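Probable porin (Pseudomonas aeruginosa, PDB 4FSP) probably forms a beta-barrel channel of the OprD porin family that lets small solutes cross the outer membrane. Local coordinates at residues Phe182-Arg187 against Gln308-Ala313; Asn263-Gly268 against His291-Leu296; Ala192-Phe197 against Glu220-Gln225. All coordinates share one frame; numbering follows the deposited sequence.

Contact 1 of 3, residues Phe182-Arg187 against Gln308-Ala313; sequences FNRNRR and QYNDFA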
loop_
_atom_site.group_PDB
_atom_site.type_symbol
_atom_site.label_atom_id
_atom_site.label_comp_id
_atom_site.label_asym_id
_atom_site.label_seq_id
_atom_site.Cartn_x
_atom_site.Cartn_y
_atom_site.Cartn_z
ATOM N N PHE A 182 -11.452 -2.013 9.052
ATOM C CA PHE A 182 -10.538 -1.548 10.089
ATOM C C PHE A 182 -11.141 -0.398 10.905
ATOM O O PHE A 182 -11.228 0.720 10.410
ATOM C CB PHE A 182 -9.222 -1.101 9.463
ATOM C CG PHE A 182 -8.207 -0.637 10.465
ATOM C CD1 PHE A 182 -8.069 -1.290 11.682
ATOM C CD2 PHE A 182 -7.383 0.440 10.188
ATOM C CE1 PHE A 182 -7.129 -0.870 12.604
ATOM C CE2 PHE A 182 -6.443 0.861 11.107
ATOM C CZ PHE A 182 -6.314 0.203 12.314
ATOM N N ASN A 183 -11.549 -0.663 12.145
ATOM C CA ASN A 183 -12.163 0.383 12.960
ATOM C C ASN A 183 -11.213 1.551 13.214
ATOM O O ASN A 183 -11.314 2.573 12.538
ATOM C CB ASN A 183 -12.746 -0.164 14.269
ATOM C CG ASN A 183 -14.091 0.475 14.621
ATOM O OD1 ASN A 183 -14.453 1.526 14.081
ATOM N ND2 ASN A 183 -14.832 -0.155 15.527
ATOM N N ARG A 184 -10.286 1.388 14.157
ATOM C CA ARG A 184 -9.346 2.461 14.539
ATOM C C ARG A 184 -10.063 3.659 15.150
ATOM O O ARG A 184 -10.878 4.297 14.482
ATOM C CB ARG A 184 -8.473 2.927 13.359
ATOM C CG ARG A 184 -7.687 4.206 13.666
ATOM C CD ARG A 184 -6.530 4.433 12.702
ATOM N NE ARG A 184 -5.334 4.880 13.421
ATOM C CZ ARG A 184 -4.135 5.044 12.869
ATOM N NH1 ARG A 184 -3.951 4.813 11.575
ATOM N NH2 ARG A 184 -3.117 5.446 13.620
ATOM N N ASN A 185 -9.762 3.952 16.414
ATOM C CA ASN A 185 -10.385 5.062 17.137
ATOM C C ASN A 185 -11.921 5.027 17.104
ATOM O O ASN A 185 -12.572 6.072 17.147
ATOM C CB ASN A 185 -9.878 6.416 16.612
ATOM C CG ASN A 185 -8.355 6.520 16.606
ATOM O OD1 ASN A 185 -7.661 5.713 17.221
ATOM N ND2 ASN A 185 -7.832 7.531 15.913
ATOM N N ARG A 186 -12.490 3.825 17.013
ATOM C CA ARG A 186 -13.948 3.642 16.995
ATOM C C ARG A 186 -14.696 4.472 15.933
ATOM O O ARG A 186 -15.837 4.876 16.159
ATOM C CB ARG A 186 -14.539 3.941 18.382
ATOM C CG ARG A 186 -13.673 3.482 19.547
ATOM C CD ARG A 186 -14.170 4.042 20.875
ATOM N NE ARG A 186 -15.220 3.213 21.461
ATOM C CZ ARG A 186 -16.470 3.617 21.656
ATOM N NH1 ARG A 186 -16.823 4.847 21.318
ATOM N NH2 ARG A 186 -17.363 2.794 22.193
ATOM N N ARG A 187 -14.061 4.725 14.789
ATOM C CA ARG A 187 -14.668 5.544 13.730
ATOM C C ARG A 187 -16.025 5.036 13.263
ATOM O O ARG A 187 -16.885 5.813 12.832
ATOM C CB ARG A 187 -13.736 5.629 12.521
ATOM C CG ARG A 187 -12.557 6.554 12.725
ATOM C CD ARG A 187 -11.470 6.259 11.713
ATOM N NE ARG A 187 -10.316 7.125 11.947
ATOM C CZ ARG A 187 -9.175 7.037 11.280
ATOM N NH1 ARG A 187 -9.029 6.115 10.330
ATOM N NH2 ARG A 187 -8.185 7.871 11.570
ATOM N N GLN A 308 3.733 7.192 9.229
ATOM C CA GLN A 308 4.224 5.942 9.801
ATOM C C GLN A 308 3.215 5.420 10.817
ATOM O O GLN A 308 3.088 4.214 11.002
ATOM C CB GLN A 308 5.607 6.144 10.448
ATOM C CG GLN A 308 6.226 4.886 11.090
ATOM C CD GLN A 308 7.585 5.151 11.744
ATOM O OE1 GLN A 308 8.374 5.978 11.263
ATOM N NE2 GLN A 308 7.865 4.446 12.848
ATOM N N TYR A 309 2.475 6.324 11.458
ATOM C CA TYR A 309 1.511 5.903 12.474
ATOM C C TYR A 309 0.065 6.302 12.152
ATOM O O TYR A 309 -0.838 5.466 12.186
ATOM C CB TYR A 309 1.895 6.454 13.849
ATOM C CG TYR A 309 0.949 6.011 14.938
ATOM C CD1 TYR A 309 0.903 4.682 15.342
ATOM C CD2 TYR A 309 0.100 6.914 15.559
ATOM C CE1 TYR A 309 0.033 4.265 16.340
ATOM C CE2 TYR A 309 -0.773 6.508 16.558
ATOM C CZ TYR A 309 -0.802 5.182 16.945
ATOM O OH TYR A 309 -1.666 4.781 17.941
ATOM N N ASN A 310 -0.163 7.579 11.864
ATOM C CA ASN A 310 -1.536 8.078 11.758
ATOM C C ASN A 310 -1.951 8.258 10.311
ATOM O O ASN A 310 -1.102 8.457 9.431
ATOM C CB ASN A 310 -1.706 9.401 12.516
ATOM C CG ASN A 310 -3.167 9.834 12.628
ATOM O OD1 ASN A 310 -4.033 9.049 13.043
ATOM N ND2 ASN A 310 -3.445 11.089 12.262
ATOM N N ASP A 311 -3.256 8.202 10.070
ATOM C CA ASP A 311 -3.781 8.303 8.707
ATOM C C ASP A 311 -4.621 9.566 8.514
ATOM O O ASP A 311 -5.169 9.801 7.441
ATOM C CB ASP A 311 -4.597 7.056 8.364
ATOM C CG ASP A 311 -5.746 6.820 9.335
ATOM O OD1 ASP A 311 -5.956 7.659 10.239
ATOM O OD2 ASP A 311 -6.453 5.794 9.193
ATOM N N PHE A 312 -4.713 10.371 9.570
ATOM C CA PHE A 312 -5.420 11.640 9.515
ATOM C C PHE A 312 -6.748 11.492 8.805
ATOM O O PHE A 312 -7.030 12.217 7.848
ATOM C CB PHE A 312 -4.525 12.683 8.836
ATOM C CG PHE A 312 -3.265 12.946 9.609
ATOM C CD1 PHE A 312 -2.157 12.115 9.459
ATOM C CD2 PHE A 312 -3.205 13.987 10.533
ATOM C CE1 PHE A 312 -1.001 12.328 10.196
ATOM C CE2 PHE A 312 -2.046 14.207 11.277
ATOM C CZ PHE A 312 -0.951 13.369 11.121
ATOM N N ALA A 313 -7.545 10.538 9.277
ATOM C CA ALA A 313 -8.775 10.156 8.596
ATOM C C ALA A 313 -9.965 10.031 9.541
ATOM O O ALA A 313 -10.862 9.224 9.304
ATOM C CB ALA A 313 -8.575 8.856 7.803
#
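Arg187 and Asp311 meet tip to tip across two loops, and their paired charges form the dense part of this contact. NH2 of Arg187 gives a nearly straight bond of 2.6 Å to the syn lone pair of Asp311 OD1, while NH1 of Arg187 reaches Asp311 OD2 at 2.8 Å. This end-on, two-nitrogen grip brings guanidinium and carboxylate within 18° of coplanar. The Arg187 guanidinium is also sandwiched: Ala313 O sits 3.3 Å above the centre of one face, and CD of Arg184 lies over the opposite face toward its rim. The chain of Arg187 runs extended from CG to NE, and NE completes the site with a salt bridge to Glu314.

Arg184 passes the carboxylate in the opposite direction, and its link to Asp311 is looser, a salt bridge of 3.6 Å between NH1 of Arg184 and OD2 of Asp311. Arg184, Arg187 and Asp311 thus form a salt-bridge network joining two loops of the barrel. The firm bond of Arg184 goes to the backbone instead: its NH2 donates to Tyr309 O at 2.7 Å, from above the carbonyl plane, and NH1 adds a weak second bond to the same oxygen. NH2 of Arg184 also lies over the centre of the Tyr309 ring, though the cation-pi pairing is long and at most weakly attractive. Arg184 and Tyr309 are partly exposed, whereas Arg187, Asp311 and Ala313 are buried. Two arginines around one carboxylate should favour its ionised form.

The segment 182-187 lies in the loop between strands 179-180 and 193-205; the loop holding residues 308-313 runs from strand 299-300 to strand 318-327. Glu360 of strand 358-368 binds the backbone nitrogens of Tyr309 and Asn310, and Gln285 of strand 278-288 binds the carbonyls of Asp311 and Phe312, tying the second loop to the barrel wall.

Contact 2 of 3, residues Asn263-Gly268 against His291-Leu296; sequences NRSFSG and HGFPYL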
loop_
_atom_site.group_PDB
_atom_site.type_symbol
_atom_site.label_atom_id
_atom_site.label_comp_id
_atom_site.label_asym_id
_atom_site.label_seq_id
_atom_site.Cartn_x
_atom_site.Cartn_y
_atom_site.Cartn_z
ATOM N N ASN A 263 -18.705 8.688 4.090
ATOM C CA ASN A 263 -17.415 9.350 4.041
ATOM C C ASN A 263 -17.117 9.841 2.642
ATOM O O ASN A 263 -17.253 9.093 1.664
ATOM C CB ASN A 263 -16.303 8.431 4.559
ATOM C CG ASN A 263 -14.919 9.042 4.417
ATOM O OD1 ASN A 263 -14.185 8.727 3.473
ATOM N ND2 ASN A 263 -14.538 9.895 5.366
ATOM N N ARG A 264 -16.774 11.124 2.558
ATOM C CA ARG A 264 -16.300 11.735 1.324
ATOM C C ARG A 264 -14.922 12.252 1.607
ATOM O O ARG A 264 -14.725 13.103 2.475
ATOM C CB ARG A 264 -17.166 12.919 0.922
ATOM C CG ARG A 264 -18.561 12.553 0.566
ATOM C CD ARG A 264 -19.546 13.032 1.597
ATOM N NE ARG A 264 -20.895 12.931 1.040
ATOM C CZ ARG A 264 -22.007 13.086 1.730
ATOM N NH1 ARG A 264 -21.953 13.364 3.022
ATOM N NH2 ARG A 264 -23.171 12.970 1.130
ATOM N N SER A 265 -13.973 11.752 0.844
ATOM C CA SER A 265 -12.578 11.958 1.123
ATOM C C SER A 265 -11.918 12.702 -0.027
ATOM O O SER A 265 -12.142 12.380 -1.205
ATOM C CB SER A 265 -11.926 10.565 1.286
ATOM O OG SER A 265 -10.542 10.619 1.006
ATOM N N PHE A 266 -11.109 13.699 0.304
ATOM C CA PHE A 266 -10.182 14.239 -0.678
ATOM C C PHE A 266 -8.785 14.090 -0.115
ATOM O O PHE A 266 -8.565 14.287 1.080
ATOM C CB PHE A 266 -10.413 15.732 -1.001
ATOM C CG PHE A 266 -9.304 16.330 -1.863
ATOM C CD1 PHE A 266 -9.355 16.255 -3.259
ATOM C CD2 PHE A 266 -8.184 16.908 -1.278
ATOM C CE1 PHE A 266 -8.309 16.778 -4.050
ATOM C CE2 PHE A 266 -7.136 17.427 -2.063
ATOM C CZ PHE A 266 -7.206 17.365 -3.449
ATOM N N SER A 267 -7.838 13.788 -0.991
ATOM C CA SER A 267 -6.464 13.569 -0.595
ATOM C C SER A 267 -5.631 13.800 -1.840
ATOM O O SER A 267 -5.835 13.148 -2.864
ATOM C CB SER A 267 -6.297 12.130 -0.119
ATOM O OG SER A 267 -5.004 11.911 0.411
ATOM N N GLY A 268 -4.702 14.739 -1.766
ATOM C CA GLY A 268 -3.921 15.089 -2.933
ATOM C C GLY A 268 -2.542 15.618 -2.613
ATOM O O GLY A 268 -2.293 16.088 -1.501
ATOM N N HIS A 291 -18.596 10.290 8.727
ATOM C CA HIS A 291 -17.576 9.316 9.135
ATOM C C HIS A 291 -16.189 9.501 8.556
ATOM O O HIS A 291 -15.985 10.252 7.602
ATOM C CB HIS A 291 -18.044 7.895 8.847
ATOM C CG HIS A 291 -19.275 7.531 9.601
ATOM N ND1 HIS A 291 -20.544 7.778 9.115
ATOM C CD2 HIS A 291 -19.438 6.993 10.832
ATOM C CE1 HIS A 291 -21.436 7.381 10.006
ATOM N NE2 HIS A 291 -20.791 6.897 11.057
ATOM N N GLY A 292 -15.236 8.776 9.137
ATOM C CA GLY A 292 -13.878 8.751 8.632
ATOM C C GLY A 292 -13.739 7.807 7.448
ATOM O O GLY A 292 -14.727 7.244 6.966
ATOM N N PHE A 293 -12.502 7.629 6.995
ATOM C CA PHE A 293 -12.204 6.904 5.778
ATOM C C PHE A 293 -12.078 5.399 6.041
ATOM O O PHE A 293 -11.201 4.966 6.782
ATOM C CB PHE A 293 -10.895 7.435 5.198
ATOM C CG PHE A 293 -10.501 6.791 3.897
ATOM C CD1 PHE A 293 -11.066 7.210 2.689
ATOM C CD2 PHE A 293 -9.569 5.774 3.875
ATOM C CE1 PHE A 293 -10.706 6.602 1.482
ATOM C CE2 PHE A 293 -9.191 5.170 2.663
ATOM C CZ PHE A 293 -9.763 5.580 1.468
ATOM N N PRO A 294 -12.942 4.594 5.411
ATOM C CA PRO A 294 -12.881 3.153 5.655
ATOM C C PRO A 294 -11.906 2.457 4.724
ATOM O O PRO A 294 -11.693 2.874 3.566
ATOM C CB PRO A 294 -14.299 2.687 5.323
ATOM C CG PRO A 294 -14.724 3.606 4.216
ATOM C CD PRO A 294 -14.024 4.951 4.475
ATOM N N TYR A 295 -11.318 1.389 5.253
ATOM C CA TYR A 295 -10.430 0.493 4.514
ATOM C C TYR A 295 -10.277 -0.813 5.288
ATOM O O TYR A 295 -10.682 -0.892 6.446
ATOM C CB TYR A 295 -9.078 1.153 4.232
ATOM C CG TYR A 295 -8.301 1.727 5.425
ATOM C CD1 TYR A 295 -8.707 2.899 6.069
ATOM C CD2 TYR A 295 -7.110 1.141 5.839
ATOM C CE1 TYR A 295 -7.968 3.434 7.115
ATOM C CE2 TYR A 295 -6.371 1.669 6.880
ATOM C CZ TYR A 295 -6.797 2.817 7.507
ATOM O OH TYR A 295 -6.053 3.335 8.541
ATOM N N LEU A 296 -9.723 -1.842 4.656
ATOM C CA LEU A 296 -9.728 -3.175 5.272
ATOM C C LEU A 296 -8.603 -3.348 6.292
ATOM O O LEU A 296 -7.514 -2.776 6.137
ATOM C CB LEU A 296 -9.605 -4.268 4.206
ATOM C CG LEU A 296 -10.656 -4.243 3.095
ATOM C CD1 LEU A 296 -10.303 -5.221 1.976
ATOM C CD2 LEU A 296 -12.026 -4.538 3.674
#
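Asn263 reaches from the barrel strand 262-273 to the backbone of His291 and Gly292, where its ND2 donates a hydrogen bond of 2.7 Å to His291 O. The N-H points almost straight at the oxygen (166°), and the acceptor lies close to the plane of the amide. CG stands anti to the backbone N (chi1 175°), and the amide beyond it packs against the Gly292 peptide, with ND2 of Asn263 only 3.1 Å from Gly292 C. The other branch, OD1, turns toward the next two residues: it meets Phe293 CD1 at 3.6 Å near the plane of the ring, and Pro294 CD at 3.9 Å. Amide and ring planes are 73° apart. Two residues along the strand, CB of Ser265 approaches the same ring atom, Phe293 CD1, at 3.7 Å.

Backbone pairing in the barrel positions this first shell: Asn263 and Ser265 bond to strand 240-252, while Arg264 and Phe266 pair with strand 278-288, whose Met287 touches Asn263, Ser265 and Phe293. On the loop side, His291 ND1 bonds to the backbone N of Asp262, just ahead of Asn263, giving a second polar tie between the same strand and loop.

The chemistry is therefore divided between the two ends of a buried amide. Its nitrogen satisfies a backbone carbonyl in a segment without regular secondary structure, while its oxygen lies beside carbon atoms of Phe293 and Pro294; the amide itself contributes one directional bond, backed by close packing.

Contact 3 of 3, residues Ala192-Phe197 against Glu220-Gln225; sequences AQADRF and EQVYAQ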
loop_
_atom_site.group_PDB
_atom_site.type_symbol
_atom_site.label_atom_id
_atom_site.label_comp_id
_atom_site.label_asym_id
_atom_site.label_seq_id
_atom_site.Cartn_x
_atom_site.Cartn_y
_atom_site.Cartn_z
ATOM N N ALA A 192 -16.860 -4.658 11.402
ATOM C CA ALA A 192 -17.672 -5.578 10.620
ATOM C C ALA A 192 -16.843 -6.513 9.733
ATOM O O ALA A 192 -15.798 -6.126 9.206
ATOM C CB ALA A 192 -18.645 -4.796 9.780
ATOM N N GLN A 193 -17.322 -7.743 9.572
ATOM C CA GLN A 193 -16.648 -8.731 8.730
ATOM C C GLN A 193 -17.542 -9.195 7.595
ATOM O O GLN A 193 -18.767 -9.129 7.700
ATOM C CB GLN A 193 -16.240 -9.943 9.564
ATOM C CG GLN A 193 -15.206 -9.640 10.621
ATOM C CD GLN A 193 -15.608 -10.181 11.969
ATOM O OE1 GLN A 193 -16.775 -10.096 12.359
ATOM N NE2 GLN A 193 -14.650 -10.751 12.689
ATOM N N ALA A 194 -16.930 -9.673 6.510
ATOM C CA ALA A 194 -17.698 -10.259 5.411
ATOM C C ALA A 194 -16.984 -11.415 4.727
ATOM O O ALA A 194 -15.781 -11.611 4.914
ATOM C CB ALA A 194 -18.071 -9.198 4.386
ATOM N N ASP A 195 -17.733 -12.160 3.918
ATOM C CA ASP A 195 -17.184 -13.302 3.196
ATOM C C ASP A 195 -16.557 -12.877 1.883
ATOM O O ASP A 195 -15.736 -13.602 1.327
ATOM C CB ASP A 195 -18.280 -14.317 2.880
ATOM C CG ASP A 195 -18.884 -14.926 4.118
ATOM O OD1 ASP A 195 -18.214 -15.768 4.752
ATOM O OD2 ASP A 195 -20.036 -14.575 4.448
ATOM N N ARG A 196 -16.961 -11.714 1.379
ATOM C CA ARG A 196 -16.594 -11.308 0.031
ATOM C C ARG A 196 -16.237 -9.837 -0.046
ATOM O O ARG A 196 -16.931 -8.981 0.506
ATOM C CB ARG A 196 -17.752 -11.558 -0.943
ATOM C CG ARG A 196 -18.253 -12.980 -1.009
ATOM C CD ARG A 196 -17.179 -13.909 -1.539
ATOM N NE ARG A 196 -17.723 -15.208 -1.932
ATOM C CZ ARG A 196 -17.716 -16.291 -1.162
ATOM N NH1 ARG A 196 -17.187 -16.244 0.057
ATOM N NH2 ARG A 196 -18.236 -17.423 -1.615
ATOM N N PHE A 197 -15.156 -9.551 -0.759
ATOM C CA PHE A 197 -14.824 -8.188 -1.120
ATOM C C PHE A 197 -14.748 -8.132 -2.639
ATOM O O PHE A 197 -13.942 -8.834 -3.243
ATOM C CB PHE A 197 -13.483 -7.768 -0.517
ATOM C CG PHE A 197 -13.136 -6.322 -0.771
ATOM C CD1 PHE A 197 -13.651 -5.315 0.040
ATOM C CD2 PHE A 197 -12.305 -5.966 -1.822
ATOM C CE1 PHE A 197 -13.346 -3.975 -0.190
ATOM C CE2 PHE A 197 -11.989 -4.632 -2.054
ATOM C CZ PHE A 197 -12.512 -3.632 -1.240
ATOM N N GLU A 220 -18.715 -6.774 1.287
ATOM C CA GLU A 220 -20.149 -7.062 1.238
ATOM C C GLU A 220 -20.843 -6.954 2.593
ATOM O O GLU A 220 -20.276 -7.330 3.623
ATOM C CB GLU A 220 -20.414 -8.424 0.584
ATOM C CG GLU A 220 -20.009 -8.461 -0.886
ATOM C CD GLU A 220 -20.489 -9.717 -1.610
ATOM O OE1 GLU A 220 -21.174 -10.563 -0.987
ATOM O OE2 GLU A 220 -20.183 -9.850 -2.814
ATOM N N GLN A 221 -22.054 -6.402 2.580
ATOM C CA GLN A 221 -22.824 -6.178 3.801
ATOM C C GLN A 221 -22.154 -5.185 4.760
ATOM O O GLN A 221 -22.583 -5.057 5.913
ATOM C CB GLN A 221 -23.121 -7.507 4.529
ATOM C CG GLN A 221 -23.693 -8.617 3.633
ATOM C CD GLN A 221 -24.967 -8.193 2.907
ATOM O OE1 GLN A 221 -25.768 -7.416 3.428
ATOM N NE2 GLN A 221 -25.155 -8.702 1.696
ATOM N N VAL A 222 -21.107 -4.491 4.303
ATOM C CA VAL A 222 -20.473 -3.462 5.136
ATOM C C VAL A 222 -20.369 -2.071 4.488
ATOM O O VAL A 222 -21.038 -1.132 4.926
ATOM C CB VAL A 222 -19.083 -3.888 5.662
ATOM C CG1 VAL A 222 -18.645 -2.929 6.766
ATOM C CG2 VAL A 222 -19.124 -5.311 6.188
ATOM N N TYR A 223 -19.520 -1.929 3.469
ATOM C CA TYR A 223 -19.421 -0.659 2.756
ATOM C C TYR A 223 -19.001 -0.847 1.308
ATOM O O TYR A 223 -18.401 -1.861 0.949
ATOM C CB TYR A 223 -18.428 0.288 3.445
ATOM C CG TYR A 223 -16.980 -0.091 3.238
ATOM C CD1 TYR A 223 -16.365 -1.003 4.080
ATOM C CD2 TYR A 223 -16.224 0.455 2.194
ATOM C CE1 TYR A 223 -15.034 -1.374 3.902
ATOM C CE2 TYR A 223 -14.882 0.096 2.013
ATOM C CZ TYR A 223 -14.299 -0.820 2.876
ATOM O OH TYR A 223 -12.983 -1.196 2.721
ATOM N N ALA A 224 -19.319 0.153 0.491
ATOM C CA ALA A 224 -18.828 0.250 -0.876
ATOM C C ALA A 224 -18.094 1.569 -0.968
ATOM O O ALA A 224 -18.523 2.555 -0.374
ATOM C CB ALA A 224 -19.979 0.237 -1.873
ATOM N N GLN A 225 -16.997 1.599 -1.716
ATOM C CA GLN A 225 -16.239 2.831 -1.885
ATOM C C GLN A 225 -15.977 3.089 -3.362
ATOM O O GLN A 225 -15.552 2.191 -4.082
ATOM C CB GLN A 225 -14.925 2.744 -1.112
ATOM C CG GLN A 225 -13.913 3.858 -1.368
ATOM C CD GLN A 225 -12.737 3.773 -0.383
ATOM O OE1 GLN A 225 -11.584 3.533 -0.775
ATOM N NE2 GLN A 225 -13.035 3.953 0.903
#
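Strands 193-205 and 210-219 are antiparallel neighbours in the barrel, and this contact lies where the first begins and the second runs out into the turn leading to strand 223-235. The backbone bond from Glu220 N to Arg196 O is 2.9 Å long and nearly straight (169°). Beside it the Glu220 side chain, extended beyond CG, crosses Arg196 obliquely and lays its carboxyl carbon CD 3.4 Å from Arg196 CB. The Arg196 chain bends at chi2 (-64°), carrying CD away from that carboxylate; farther out, NH1 of Arg196 bonds to Asp195 O. Apolar contact takes over at the other end, where Ala192 CB nestles against both branches of Val222, 3.5 Å from CG1 and 3.7 Å from CG2. Phe197 CE1 comes within 4.0 Å of Tyr223 OH.

Although Arg196 and Glu220 carry opposite charges, they touch through aliphatic carbon and carboxylate, not as an ion pair: Arg196 NE is 5.9 Å from Glu220 OE1. The charge of Glu220 is met instead by Arg164 of strand 158-168, a salt bridge that probably also offsets the nearby like charge of Asp198.

Contacts 1 and 2 form a continuous assembly, their centres 10 Å apart. Tyr295 joins them twice: its OH lies 2.6 Å from Asp311 OD2, a probable hydrogen bond that gives the carboxylate of contact 1 a further partner, and its O lies 2.9 Å from Phe182 N. Contact 2 reaches contact 3 through Gln225, whose NE2 is 3.2 Å from Pro294 O, and through Tyr223, whose OH packs on Tyr295 and Leu296. The loop 291-296 thus bridges the other two contacts, which do not touch. The Glu220 side chain of contact 3 is about 8 Å from a bound C8E, and the Pro294 side chain of contact 2 about 14 Å from one.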